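Local coordinates for helicase-like protein (Bacteroides thetaiotaomicron, PDB 2FG1) that probably removes ADP-ribose from ADP-ribosylated thymidine in DNA by hydrolysis, as a macro-domain protein related to Poa1p, at residues G20-W34 with K76-I88. Sequence-based numbering, arbitrary orientation. Where two conformers were deposited one is given.
Sequences GVKVITHICNDIGGW and KLYVANMIGQHGI
Two parallel central strands of the macro domain, 22-29 and 77-85, pair from Lys22-Leu77 to Cys28-Ile83. A beta bulge then shifts the register: Cys28 O accepts from Gly84 N (3.0 Å) and weakly from Gln85 N, so Asn29 pairs with Gln85. Mid-strand, the His26 and Asn81 side chains lie side by side. His26 NE2 donates a hydrogen bond to a lone pair of Asn81 OD1 (2.8 Å), which lies in the imidazole plane although ring and amide stand 82° apart. The same oxygen meets the Trp34 edge at CH2 (3.6 Å). Past the bulge, the Asp30 carboxylate grips the turn twice: OD2 takes His86 ND1 on its syn lone pair (2.7 Å), and OD1 takes Gly87 N (2.8 Å). Asn29 CG, wedged between its backbone N and carbonyl carbon (chi1 62°), turns OD1 back to accept Ile31 N, an Asx turn, and Gly33 N (3.0 Å). On the other face from His26, the selenomethionine Met82 bends its CE against Ile27 CG1 (4.0 Å). Helices 38-45 and 48-59 cover the His26, Cys28 and Ile83 face; strands 120-123 and 68-74 flank the pair, the latter antiparallel to 77-85.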
ATOM      1  N   GLY A  20      -4.711  14.636 -11.370  1.00 20.97           N
ATOM      2  CA  GLY A  20      -4.554  15.105 -10.001  1.00 20.06           C
ATOM      3  C   GLY A  20      -3.424  14.426  -9.251  1.00 19.24           C
ATOM      4  O   GLY A  20      -2.603  13.704  -9.840  1.00 19.65           O
ATOM      5  N   VAL A  21      -3.381  14.670  -7.946  1.00 18.67           N
ATOM      6  CA  VAL A  21      -2.370  14.078  -7.087  1.00 18.57           C
ATOM      7  C   VAL A  21      -2.746  12.614  -6.823  1.00 18.37           C
ATOM      8  O   VAL A  21      -3.914  12.290  -6.577  1.00 18.19           O
ATOM      9  CB  VAL A  21      -2.227  14.869  -5.758  1.00 18.89           C
ATOM     10  CG1 VAL A  21      -1.128  14.284  -4.898  1.00 19.53           C
ATOM     11  CG2 VAL A  21      -1.936  16.352  -6.025  1.00 20.27           C
ATOM     12  N   LYS A  22      -1.755  11.729  -6.889  1.00 18.11           N
ATOM     13  CA  LYS A  22      -1.984  10.286  -6.785  0.60 18.32           C
ATOM     14  C   LYS A  22      -1.053   9.670  -5.752  1.00 18.11           C
ATOM     15  O   LYS A  22       0.115  10.065  -5.648  1.00 18.68           O
ATOM     16  CB  LYS A  22      -1.748   9.611  -8.140  0.60 18.22           C
ATOM     17  CG  LYS A  22      -2.532  10.204  -9.316  0.60 18.70           C
ATOM     18  CD  LYS A  22      -2.020   9.667 -10.653  0.60 19.22           C
ATOM     19  CE  LYS A  22      -2.612  10.416 -11.830  0.60 20.44           C
ATOM     20  NZ  LYS A  22      -2.265   9.737 -13.108  0.60 20.27           N
ATOM     21  N   VAL A  23      -1.568   8.699  -5.005  1.00 18.09           N
ATOM     22  CA  VAL A  23      -0.773   7.939  -4.034  1.00 18.41           C
ATOM     23  C   VAL A  23      -0.885   6.462  -4.384  1.00 18.21           C
ATOM     24  O   VAL A  23      -1.998   5.899  -4.397  1.00 18.71           O
ATOM     25  CB  VAL A  23      -1.248   8.175  -2.582  1.00 19.07           C
ATOM     26  CG1 VAL A  23      -0.399   7.380  -1.599  1.00 20.31           C
ATOM     27  CG2 VAL A  23      -1.188   9.663  -2.226  1.00 20.43           C
ATOM     28  N   ILE A  24       0.252   5.838  -4.681  1.00 17.98           N
ATOM     29  CA  ILE A  24       0.301   4.395  -4.920  1.00 18.27           C
ATOM     30  C   ILE A  24       0.574   3.723  -3.580  1.00 18.41           C
ATOM     31  O   ILE A  24       1.614   3.982  -2.954  1.00 18.85           O
ATOM     32  CB  ILE A  24       1.427   4.042  -5.906  1.00 18.09           C
ATOM     33  CG1 ILE A  24       1.157   4.660  -7.277  1.00 18.88           C
ATOM     34  CG2 ILE A  24       1.595   2.513  -6.036  1.00 19.56           C
ATOM     35  CD1 ILE A  24       2.396   4.740  -8.160  1.00 19.86           C
ATOM     36  N   THR A  25      -0.337   2.866  -3.130  1.00 17.92           N
ATOM     37  CA  THR A  25      -0.223   2.224  -1.820  1.00 17.99           C
ATOM     38  C   THR A  25       0.109   0.755  -1.983  1.00 18.11           C
ATOM     39  O   THR A  25      -0.515   0.070  -2.790  1.00 18.64           O
ATOM     40  CB  THR A  25      -1.537   2.310  -1.018  1.00 18.98           C
ATOM     41  OG1 THR A  25      -2.592   1.681  -1.761  1.00 19.05           O
ATOM     42  CG2 THR A  25      -1.930   3.743  -0.744  1.00 20.25           C
ATOM     43  N   HIS A  26       1.052   0.248  -1.190  1.00 17.72           N
ATOM     44  CA  HIS A  26       1.349  -1.184  -1.221  1.00 17.73           C
ATOM     45  C   HIS A  26       1.824  -1.641   0.156  1.00 18.11           C
ATOM     46  O   HIS A  26       2.212  -0.829   0.992  1.00 17.91           O
ATOM     47  CB  HIS A  26       2.365  -1.487  -2.326  1.00 18.39           C
ATOM     48  CG  HIS A  26       3.731  -0.988  -2.014  1.00 18.12           C
ATOM     49  ND1 HIS A  26       4.800  -1.839  -1.854  1.00 18.82           N
ATOM     50  CD2 HIS A  26       4.187   0.260  -1.753  1.00 18.67           C
ATOM     51  CE1 HIS A  26       5.870  -1.131  -1.529  1.00 18.70           C
ATOM     52  NE2 HIS A  26       5.523   0.142  -1.454  1.00 18.27           N
ATOM     53  N   ILE A  27       1.761  -2.947   0.385  1.00 17.49           N
ATOM     54  CA  ILE A  27       2.062  -3.530   1.689  1.00 18.21           C
ATOM     55  C   ILE A  27       3.493  -4.038   1.743  1.00 18.08           C
ATOM     56  O   ILE A  27       3.905  -4.904   0.946  1.00 18.43           O
ATOM     57  CB  ILE A  27       1.088  -4.673   2.042  1.00 18.17           C
ATOM     58  CG1 ILE A  27      -0.346  -4.138   2.178  1.00 18.78           C
ATOM     59  CG2 ILE A  27       1.515  -5.345   3.349  1.00 19.42           C
ATOM     60  CD1 ILE A  27      -1.414  -5.232   2.308  1.00 18.67           C
ATOM     61  N   CYS A  28       4.230  -3.489   2.708  1.00 17.73           N
ATOM     62  CA  CYS A  28       5.588  -3.887   3.008  1.00 17.85           C
ATOM     63  C   CYS A  28       5.627  -4.752   4.253  1.00 17.74           C
ATOM     64  O   CYS A  28       4.720  -4.730   5.097  1.00 18.22           O
ATOM     65  CB  CYS A  28       6.443  -2.634   3.241  1.00 18.16           C
ATOM     66  SG  CYS A  28       6.612  -1.575   1.822  1.00 19.64           S
ATOM     67  N   ASN A  29       6.698  -5.520   4.379  1.00 17.69           N
ATOM     68  CA  ASN A  29       6.909  -6.297   5.594  1.00 17.83           C
ATOM     69  C   ASN A  29       7.699  -5.529   6.652  1.00 18.24           C
ATOM     70  O   ASN A  29       8.274  -4.454   6.388  1.00 18.29           O
ATOM     71  CB  ASN A  29       7.588  -7.626   5.269  1.00 17.76           C
ATOM     72  CG  ASN A  29       8.950  -7.428   4.669  1.00 17.48           C
ATOM     73  OD1 ASN A  29       9.905  -7.101   5.377  1.00 18.02           O
ATOM     74  ND2 ASN A  29       9.040  -7.563   3.348  1.00 18.03           N
ATOM     75  N   ASP A  30       7.726  -6.099   7.851  1.00 18.18           N
ATOM     76  CA  ASP A  30       8.380  -5.469   8.999  1.00 18.83           C
ATOM     77  C   ASP A  30       9.806  -5.963   9.264  1.00 19.23           C
ATOM     78  O   ASP A  30      10.330  -5.757  10.363  1.00 20.25           O
ATOM     79  CB  ASP A  30       7.509  -5.609  10.259  1.00 19.22           C
ATOM     80  CG  ASP A  30       7.273  -7.053  10.664  1.00 18.97           C
ATOM     81  OD1 ASP A  30       7.798  -7.974   9.997  1.00 18.90           O
ATOM     82  OD2 ASP A  30       6.559  -7.262  11.675  1.00 20.14           O
ATOM     83  N   ILE A  31      10.428  -6.604   8.275  1.00 19.61           N
ATOM     84  CA  ILE A  31      11.814  -7.057   8.437  1.00 20.60           C
ATOM     85  C   ILE A  31      12.784  -6.433   7.432  1.00 19.78           C
ATOM     86  O   ILE A  31      13.951  -6.818   7.379  1.00 20.71           O
ATOM     87  CB  ILE A  31      11.962  -8.613   8.462  1.00 21.17           C
ATOM     88  CG1 ILE A  31      11.720  -9.248   7.091  1.00 21.94           C
ATOM     89  CG2 ILE A  31      11.075  -9.229   9.534  1.00 23.23           C
ATOM     90  CD1 ILE A  31      12.371 -10.637   6.944  1.00 22.53           C
ATOM     91  N   GLY A  32      12.318  -5.468   6.646  1.00 19.20           N
ATOM     92  CA  GLY A  32      13.187  -4.792   5.697  1.00 18.89           C
ATOM     93  C   GLY A  32      13.378  -5.519   4.377  1.00 18.81           C
ATOM     94  O   GLY A  32      14.239  -5.141   3.587  1.00 19.38           O
ATOM     95  N   GLY A  33      12.573  -6.548   4.108  1.00 18.03           N
ATOM     96  CA  GLY A  33      12.690  -7.288   2.843  1.00 17.74           C
ATOM     97  C   GLY A  33      12.052  -6.549   1.689  1.00 17.55           C
ATOM     98  O   GLY A  33      10.934  -6.050   1.821  1.00 18.33           O
ATOM     99  N   TRP A  34      12.746  -6.477   0.556  1.00 17.19           N
ATOM    100  CA  TRP A  34      12.190  -5.838  -0.632  1.00 17.57           C
ATOM    101  C   TRP A  34      12.730  -6.584  -1.835  1.00 18.49           C
ATOM    102  O   TRP A  34      13.799  -6.273  -2.357  1.00 19.26           O
ATOM    103  CB  TRP A  34      12.572  -4.354  -0.629  1.00 17.62           C
ATOM    104  CG  TRP A  34      12.014  -3.490  -1.735  1.00 17.11           C
ATOM    105  CD1 TRP A  34      12.347  -3.510  -3.065  1.00 17.95           C
ATOM    106  CD2 TRP A  34      11.087  -2.405  -1.571  1.00 17.12           C
ATOM    107  NE1 TRP A  34      11.670  -2.512  -3.744  1.00 18.63           N
ATOM    108  CE2 TRP A  34      10.890  -1.825  -2.846  1.00 17.40           C
ATOM    109  CE3 TRP A  34      10.393  -1.879  -0.476  1.00 17.86           C
ATOM    110  CZ2 TRP A  34      10.022  -0.753  -3.049  1.00 18.18           C
ATOM    111  CZ3 TRP A  34       9.553  -0.795  -0.678  1.00 17.92           C
ATOM    112  CH2 TRP A  34       9.377  -0.247  -1.951  1.00 17.55           C
ATOM    113  N   LYS A  76       3.284  15.403  -8.560  0.50 21.11           N
ATOM    114  CA  LYS A  76       1.920  14.935  -8.267  0.50 20.58           C
ATOM    115  C   LYS A  76       1.760  13.422  -8.038  0.50 20.39           C
ATOM    116  O   LYS A  76       0.675  12.872  -8.250  0.50 19.87           O
ATOM    117  CB  LYS A  76       0.944  15.418  -9.354  0.50 20.80           C
ATOM    118  CG  LYS A  76       0.843  16.937  -9.477  0.50 22.12           C
ATOM    119  CD  LYS A  76       0.294  17.343 -10.828  0.50 24.74           C
ATOM    120  CE  LYS A  76      -1.173  16.976 -10.986  0.50 24.97           C
ATOM    121  NZ  LYS A  76      -1.681  17.405 -12.315  0.50 25.83           N
ATOM    122  N   LEU A  77       2.820  12.754  -7.582  1.00 20.26           N
ATOM    123  CA  LEU A  77       2.787  11.285  -7.430  1.00 20.33           C
ATOM    124  C   LEU A  77       3.625  10.808  -6.257  1.00 19.10           C
ATOM    125  O   LEU A  77       4.828  11.085  -6.179  1.00 19.72           O
ATOM    126  CB  LEU A  77       3.204  10.568  -8.722  1.00 20.71           C
ATOM    127  CG  LEU A  77       3.125   9.033  -8.795  1.00 21.67           C
ATOM    128  CD1 LEU A  77       1.747   8.494  -8.446  1.00 22.72           C
ATOM    129  CD2 LEU A  77       3.535   8.555 -10.178  1.00 23.04           C
ATOM    130  N   TYR A  78       2.973  10.097  -5.340  1.00 18.97           N
ATOM    131  CA  TYR A  78       3.611   9.579  -4.138  1.00 18.98           C
ATOM    132  C   TYR A  78       3.450   8.075  -4.078  1.00 18.71           C
ATOM    133  O   TYR A  78       2.493   7.524  -4.645  1.00 19.45           O
ATOM    134  CB  TYR A  78       2.998  10.190  -2.873  1.00 20.39           C
ATOM    135  CG  TYR A  78       3.152  11.684  -2.817  1.00 21.40           C
ATOM    136  CD1 TYR A  78       4.197  12.275  -2.102  1.00 22.06           C
ATOM    137  CD2 TYR A  78       2.266  12.513  -3.504  1.00 21.86           C
ATOM    138  CE1 TYR A  78       4.344  13.662  -2.071  1.00 23.89           C
ATOM    139  CE2 TYR A  78       2.407  13.896  -3.483  1.00 23.16           C
ATOM    140  CZ  TYR A  78       3.450  14.455  -2.766  1.00 22.78           C
ATOM    141  OH  TYR A  78       3.583  15.831  -2.746  1.00 25.36           O
ATOM    142  N   VAL A  79       4.368   7.412  -3.377  1.00 18.31           N
ATOM    143  CA  VAL A  79       4.222   6.004  -3.026  1.00 18.42           C
ATOM    144  C   VAL A  79       4.156   5.896  -1.511  1.00 18.46           C
ATOM    145  O   VAL A  79       4.969   6.511  -0.810  1.00 18.91           O
ATOM    146  CB  VAL A  79       5.395   5.148  -3.587  1.00 18.24           C
ATOM    147  CG1 VAL A  79       5.321   3.696  -3.078  1.00 19.61           C
ATOM    148  CG2 VAL A  79       5.425   5.198  -5.106  1.00 18.73           C
ATOM    149  N   ALA A  80       3.180   5.140  -1.005  1.00 18.07           N
ATOM    150  CA  ALA A  80       3.034   4.891   0.419  1.00 18.01           C
ATOM    151  C   ALA A  80       3.521   3.486   0.726  1.00 18.36           C
ATOM    152  O   ALA A  80       2.889   2.496   0.332  1.00 18.38           O
ATOM    153  CB  ALA A  80       1.571   5.065   0.828  1.00 18.76           C
ATOM    154  N   ASN A  81       4.655   3.408   1.419  1.00 17.97           N
ATOM    155  CA  ASN A  81       5.208   2.133   1.887  1.00 18.06           C
ATOM    156  C   ASN A  81       4.520   1.823   3.222  1.00 18.12           C
ATOM    157  O   ASN A  81       4.818   2.454   4.226  1.00 18.18           O
ATOM    158  CB  ASN A  81       6.728   2.250   2.118  1.00 17.89           C
ATOM    159  CG  ASN A  81       7.528   2.513   0.844  1.00 17.79           C
ATOM    160  OD1 ASN A  81       7.184   2.073  -0.244  1.00 18.01           O
ATOM    161  ND2 ASN A  81       8.677   3.183   1.009  1.00 17.75           N
HETATM  162  N   MSE A  82       3.580   0.877   3.210  1.00 17.94           N
HETATM  163  CA  MSE A  82       2.725   0.610   4.367  1.00 18.43           C
HETATM  164  C   MSE A  82       3.168  -0.667   5.050  1.00 17.94           C
HETATM  165  O   MSE A  82       3.100  -1.730   4.451  1.00 17.99           O
HETATM  166  CB  MSE A  82       1.269   0.421   3.914  1.00 18.33           C
HETATM  167  CG  MSE A  82       0.668   1.609   3.140  1.00 18.35           C
HETATM  168 SE   MSE A  82      -1.250   1.426   2.832  0.90 22.09          SE
HETATM  169  CE  MSE A  82      -1.269  -0.281   1.882  1.00 19.93           C
ATOM    170  N   ILE A  83       3.603  -0.588   6.305  1.00 17.84           N
ATOM    171  CA  ILE A  83       4.060  -1.809   6.974  1.00 18.40           C
ATOM    172  C   ILE A  83       2.851  -2.587   7.481  1.00 18.41           C
ATOM    173  O   ILE A  83       2.275  -2.256   8.520  1.00 18.53           O
ATOM    174  CB  ILE A  83       5.077  -1.534   8.099  1.00 18.33           C
ATOM    175  CG1 ILE A  83       6.281  -0.755   7.556  1.00 19.36           C
ATOM    176  CG2 ILE A  83       5.533  -2.859   8.720  1.00 18.47           C
ATOM    177  CD1 ILE A  83       7.319  -0.430   8.625  1.00 19.93           C
ATOM    178  N   GLY A  84       2.467  -3.622   6.731  1.00 18.67           N
ATOM    179  CA  GLY A  84       1.217  -4.336   6.991  1.00 19.00           C
ATOM    180  C   GLY A  84       1.302  -5.845   7.033  1.00 19.09           C
ATOM    181  O   GLY A  84       0.275  -6.521   7.075  1.00 19.30           O
ATOM    182  N   GLN A  85       2.516  -6.373   7.004  1.00 19.21           N
ATOM    183  CA  GLN A  85       2.680  -7.807   7.148  1.00 19.68           C
ATOM    184  C   GLN A  85       3.874  -8.123   8.036  1.00 19.66           C
ATOM    185  O   GLN A  85       4.877  -7.407   8.047  1.00 19.54           O
ATOM    186  CB  GLN A  85       2.745  -8.518   5.791  1.00 20.70           C
ATOM    187  CG  GLN A  85       4.055  -8.384   5.090  1.00 20.93           C
ATOM    188  CD  GLN A  85       4.115  -9.199   3.803  1.00 22.35           C
ATOM    189  OE1 GLN A  85       3.521  -8.809   2.791  1.00 24.06           O
ATOM    190  NE2 GLN A  85       4.848 -10.316   3.830  1.00 22.61           N
ATOM    191  N   HIS A  86       3.722  -9.194   8.804  1.00 19.19           N
ATOM    192  CA  HIS A  86       4.721  -9.613   9.768  1.00 19.72           C
ATOM    193  C   HIS A  86       5.581 -10.705   9.155  1.00 19.95           C
ATOM    194  O   HIS A  86       5.090 -11.794   8.850  1.00 20.23           O
ATOM    195  CB  HIS A  86       4.029 -10.119  11.030  1.00 20.00           C
ATOM    196  CG  HIS A  86       4.976 -10.567  12.095  1.00 20.67           C
ATOM    197  ND1 HIS A  86       5.969  -9.754  12.600  1.00 20.44           N
ATOM    198  CD2 HIS A  86       5.083 -11.746  12.750  1.00 22.43           C
ATOM    199  CE1 HIS A  86       6.642 -10.412  13.528  1.00 21.88           C
ATOM    200  NE2 HIS A  86       6.129 -11.624  13.634  1.00 22.55           N
ATOM    201  N   GLY A  87       6.858 -10.399   8.959  1.00 20.58           N
ATOM    202  CA  GLY A  87       7.784 -11.321   8.310  1.00 22.30           C
ATOM    203  C   GLY A  87       7.444 -11.501   6.841  1.00 23.36           C
ATOM    204  O   GLY A  87       6.608 -10.772   6.285  1.00 22.89           O
ATOM    205  N   ILE A  88       8.101 -12.475   6.220  0.50 24.19           N
ATOM    206  CA  ILE A  88       7.915 -12.781   4.803  0.50 25.20           C
ATOM    207  C   ILE A  88       7.141 -14.096   4.642  0.50 25.60           C
ATOM    208  O   ILE A  88       6.343 -14.252   3.709  0.50 25.74           O
ATOM    209  CB  ILE A  88       9.286 -12.839   4.060  0.50 25.16           C
ATOM    210  CG1 ILE A  88      10.013 -11.488   4.158  0.50 25.70           C
ATOM    211  CG2 ILE A  88       9.112 -13.269   2.597  0.50 25.72           C
ATOM    212  CD1 ILE A  88      11.437 -11.487   3.618  0.50 25.70           C
TER
HETATM  213  O   HOH W   1      -3.847  16.384 -13.311  1.00 26.75           O
HETATM  214  O   HOH W   2       2.814  -7.471   0.363  1.00 28.24           O